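Local coordinates for geranylgeranyl pyrophosphate synthase (Corynebacterium glutamicum, PDB 3LMD), which condenses isopentenyl diphosphate with allylic diphosphates to make geranylgeranyl diphosphate, a step of isoprenoid biosynthesis, at the interface of chains A and B. Sequence-based numbering; all coordinates share one arbitrary frame. Chains: chain A/B, Geranylgeranyl pyrophosphate synthase.

Contact 1 and contact 2 are two patches of the same two-fold symmetric dimer interface, with the centres of their C-alpha atoms about 25 Å apart. Helix 132-157 runs through both. Its first turns, with A:Ser137 and A:Ile140, pack in contact 1 against the end of helix 95-118 of the partner. Its last turns, with A:Ser151 and A:Ser155, pack in contact 2 against the start of helix 159-181 of the partner. The chains therefore meet near both ends of this helix. Contact 1 lies beside the metal-binding aspartates, while contact 2 lies at the other end and probably serves mainly to hold the dimer together.

Contact 1: the interface of chains A and B. Residues chain A 117-118, 137, 140; chain B 114, 117-118, 140.
A:Ile140 and B:Ile140 meet near the two-fold axis and form the apolar centre of this patch. Their CD1 methyl groups are 3.8 Å apart, and the two side chains cross obliquely. In each isoleucine CD1 is anti to CA about the CB-CG1 bond (chi2 169°), which stretches the longer branch out towards the other subunit. The same methyl also meets the partner's valine. A:Ile140 CD1 lies 3.5 Å from B:Val117 CG1. The twin pair, A:Val117 CG1 and B:Ile140 CD1, has the same spacing.

B:Val117 and B:Met118 are the two variable positions of the first aspartate-rich DDxxD motif of the trans-prenyl synthases. The motif includes B:Asp115 and B:Asp119, which bind metal. The partner's isoleucine, A:Ile140, packs on this segment and may help to position it. B:Val117 CG1 points toward the partner because it sits opposite the backbone N (chi1 164°).

The other branch of A:Ile140, CG2, sits to one side of the imidazole plane of B:His114. It lies just beyond the CG-CD2 edge of the ring, 3.7 Å from CD2. Within chain B, the CE1 end of this ring faces the backbone O of B:Ile140 in the ring plane.

Farther out, A:Ser137 sits against B:Met118. A:Ser137 CB is 3.5 Å from the thioether SD of B:Met118. The modelled place of A:Ser137 OG is doubtful, since it crowds the methionine carbons. The sulfur SD of B:Met118 also lies 3.5 Å from the backbone O of A:Ser137 at the rim.

Contact 2: the interface of chains A and B. Residues chain A 151, 155, 159, 162-163; chain B 151, 155, 159, 162-163.
This is a two-fold helix-helix interface of small side chains, in what is probably the usual homodimer of the family. It clamps the two chains together at the end of helix 132-157 and the start of helix 159-181. A:Val162 and B:Val162 face each other tip to tip across the axis, with their CG2 methyl groups 3.9 Å apart. The other branch of A:Val162, CG1, is directed at the partner's helix 132-157. It is opposite the backbone N (chi1 177°). A:Val162 CG1 lies 3.5 Å from the backbone O of B:Ser151. It also touches the CB of B:Ser155.

A:Ser155 packs on the backbone of B:Ala163. A:Ser155 CB is 3.6 Å from B:Ala163 CA, a close approach of the two helices that fits their small side chains. The hydroxyl sits between the backbone N and carbonyl carbon (chi1 78°), and in this position A:Ser155 OG rests beside the alanine methyl, 3.6 Å from B:Ala163 CB.

B:Thr159 opens helix 159-181 and meets the last turn of the partner's helix 132-157. The two threonine methyl groups, CG2 of A:Thr159 and CG2 of B:Thr159, lie 3.9 Å apart. Beside them, the carbonyl O of A:Ser155 meets the carbon side of B:Thr159, 3.3 Å from B:Thr159 CB.

Contact 1: the interface of chains A and B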
loop_
_atom_site.group_PDB
_atom_site.type_symbol
_atom_site.label_atom_id
_atom_site.label_comp_id
_atom_site.label_asym_id
_atom_site.label_seq_id
_atom_site.Cartn_x
_atom_site.Cartn_y
_atom_site.Cartn_z
ATOM N N VAL A 117 -9.427 0.945 -9.413
ATOM C CA VAL A 117 -10.533 0.545 -8.538
ATOM C C VAL A 117 -11.444 1.725 -8.172
ATOM O O VAL A 117 -12.652 1.572 -8.000
ATOM C CB VAL A 117 -10.024 -0.145 -7.259
ATOM C CG1 VAL A 117 -11.118 -0.191 -6.200
ATOM C CG2 VAL A 117 -9.548 -1.540 -7.581
ATOM N N MET A 118 -10.864 2.912 -8.077
ATOM C CA MET A 118 -11.636 4.109 -7.780
ATOM C C MET A 118 -12.311 4.763 -8.999
ATOM O O MET A 118 -13.477 5.144 -8.931
ATOM C CB MET A 118 -10.754 5.084 -7.018
ATOM C CG MET A 118 -10.135 4.369 -5.844
ATOM S SD MET A 118 -9.164 5.405 -4.767
ATOM C CE MET A 118 -8.053 6.156 -5.942
ATOM N N SER A 137 -11.596 -6.092 -4.863
ATOM C CA SER A 137 -10.792 -6.675 -3.824
ATOM C C SER A 137 -9.448 -7.072 -4.406
ATOM O O SER A 137 -8.411 -6.764 -3.828
ATOM C CB SER A 137 -11.492 -7.866 -3.165
ATOM O OG SER A 137 -12.381 -7.394 -2.164
ATOM N N ILE A 140 -7.006 -4.204 -5.281
ATOM C CA ILE A 140 -6.465 -3.545 -4.090
ATOM C C ILE A 140 -5.288 -4.378 -3.593
ATOM O O ILE A 140 -4.230 -3.847 -3.245
ATOM C CB ILE A 140 -7.499 -3.492 -3.000
ATOM C CG1 ILE A 140 -8.587 -2.475 -3.373
ATOM C CG2 ILE A 140 -6.853 -3.027 -1.652
ATOM C CD1 ILE A 140 -9.836 -2.574 -2.396
ATOM N N HIS B 114 -7.847 -1.653 4.245
ATOM C CA HIS B 114 -8.012 -2.387 2.977
ATOM C C HIS B 114 -8.918 -3.604 3.142
ATOM O O HIS B 114 -9.669 -3.961 2.240
ATOM C CB HIS B 114 -6.666 -2.819 2.399
ATOM C CG HIS B 114 -5.882 -1.696 1.790
ATOM N ND1 HIS B 114 -6.266 -0.373 1.891
ATOM C CD2 HIS B 114 -4.733 -1.700 1.075
ATOM C CE1 HIS B 114 -5.386 0.388 1.259
ATOM N NE2 HIS B 114 -4.447 -0.394 0.754
ATOM N N VAL B 117 -12.729 -2.542 3.147
ATOM C CA VAL B 117 -13.257 -2.260 1.809
ATOM C C VAL B 117 -13.678 -3.536 1.066
ATOM O O VAL B 117 -14.627 -3.538 0.284
ATOM C CB VAL B 117 -12.254 -1.460 0.958
ATOM C CG1 VAL B 117 -12.629 -1.521 -0.517
ATOM C CG2 VAL B 117 -12.206 -0.028 1.428
ATOM N N MET B 118 -12.982 -4.630 1.333
ATOM C CA MET B 118 -13.319 -5.908 0.722
ATOM C C MET B 118 -14.436 -6.691 1.433
ATOM O O MET B 118 -15.333 -7.220 0.783
ATOM C CB MET B 118 -12.049 -6.728 0.568
ATOM C CG MET B 118 -11.010 -5.893 -0.137
ATOM S SD MET B 118 -9.492 -6.750 -0.510
ATOM C CE MET B 118 -9.068 -7.390 1.100
ATOM N N ILE B 140 -9.217 3.034 0.692
ATOM C CA ILE B 140 -8.053 2.499 -0.017
ATOM C C ILE B 140 -6.912 3.498 0.142
ATOM O O ILE B 140 -5.769 3.126 0.417
ATOM C CB ILE B 140 -8.349 2.350 -1.483
ATOM C CG1 ILE B 140 -9.326 1.184 -1.693
ATOM C CG2 ILE B 140 -7.040 2.026 -2.278
ATOM C CD1 ILE B 140 -9.882 1.153 -3.181
#

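Contact 2: the interface of chains A and B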
loop_
_atom_site.group_PDB
_atom_site.type_symbol
_atom_site.label_atom_id
_atom_site.label_comp_id
_atom_site.label_asym_id
_atom_site.label_seq_id
_atom_site.Cartn_x
_atom_site.Cartn_y
_atom_site.Cartn_z
ATOM N N SER A 151 9.251 -2.704 -1.496
ATOM C CA SER A 151 9.969 -2.542 -0.225
ATOM C C SER A 151 11.113 -3.538 -0.079
ATOM O O SER A 151 12.173 -3.195 0.471
ATOM C CB SER A 151 9.002 -2.716 0.960
ATOM O OG SER A 151 7.979 -1.748 0.872
ATOM N N SER A 155 14.964 -2.311 0.491
ATOM C CA SER A 155 15.796 -2.745 1.625
ATOM C C SER A 155 17.239 -3.016 1.205
ATOM O O SER A 155 18.154 -2.970 2.029
ATOM C CB SER A 155 15.221 -3.987 2.333
ATOM O OG SER A 155 15.478 -5.224 1.620
ATOM N N THR A 159 18.633 3.232 3.114
ATOM C CA THR A 159 17.577 4.013 3.778
ATOM C C THR A 159 17.266 5.329 3.084
ATOM O O THR A 159 16.127 5.827 3.204
ATOM C CB THR A 159 17.922 4.317 5.266
ATOM O OG1 THR A 159 19.171 4.998 5.322
ATOM C CG2 THR A 159 18.030 3.057 6.056
ATOM N N VAL A 162 14.603 4.619 0.740
ATOM C CA VAL A 162 13.346 4.386 1.461
ATOM C C VAL A 162 12.707 5.738 1.875
ATOM O O VAL A 162 11.506 5.924 1.757
ATOM C CB VAL A 162 13.549 3.492 2.710
ATOM C CG1 VAL A 162 12.232 3.307 3.499
ATOM C CG2 VAL A 162 14.099 2.079 2.295
ATOM N N ALA A 163 13.530 6.667 2.363
ATOM C CA ALA A 163 13.051 7.983 2.804
ATOM C C ALA A 163 12.465 8.718 1.612
ATOM O O ALA A 163 11.386 9.340 1.693
ATOM C CB ALA A 163 14.221 8.786 3.376
ATOM N N SER B 151 6.659 3.851 5.996
ATOM C CA SER B 151 7.948 3.834 5.293
ATOM C C SER B 151 8.856 4.977 5.728
ATOM O O SER B 151 10.083 4.799 5.824
ATOM C CB SER B 151 7.728 3.922 3.773
ATOM O OG SER B 151 6.948 2.823 3.350
ATOM N N SER B 155 12.563 4.295 7.295
ATOM C CA SER B 155 13.799 4.878 6.746
ATOM C C SER B 155 14.760 5.322 7.846
ATOM O O SER B 155 15.966 5.429 7.622
ATOM C CB SER B 155 13.518 6.059 5.796
ATOM O OG SER B 155 13.198 7.291 6.491
ATOM N N THR B 159 17.760 -0.609 7.180
ATOM C CA THR B 159 17.319 -1.497 6.092
ATOM C C THR B 159 16.870 -2.868 6.571
ATOM O O THR B 159 16.039 -3.509 5.895
ATOM C CB THR B 159 18.427 -1.697 5.016
ATOM O OG1 THR B 159 19.599 -2.203 5.644
ATOM C CG2 THR B 159 18.762 -0.405 4.350
ATOM N N VAL B 162 13.309 -2.607 7.155
ATOM C CA VAL B 162 12.595 -2.516 5.877
ATOM C C VAL B 162 12.452 -3.924 5.241
ATOM O O VAL B 162 11.402 -4.273 4.722
ATOM C CB VAL B 162 13.298 -1.557 4.884
ATOM C CG1 VAL B 162 12.574 -1.519 3.518
ATOM C CG2 VAL B 162 13.358 -0.100 5.472
ATOM N N ALA B 163 13.523 -4.717 5.289
ATOM C CA ALA B 163 13.524 -6.067 4.712
ATOM C C ALA B 163 12.506 -6.918 5.451
ATOM O O ALA B 163 11.721 -7.674 4.843
ATOM C CB ALA B 163 14.915 -6.686 4.865
#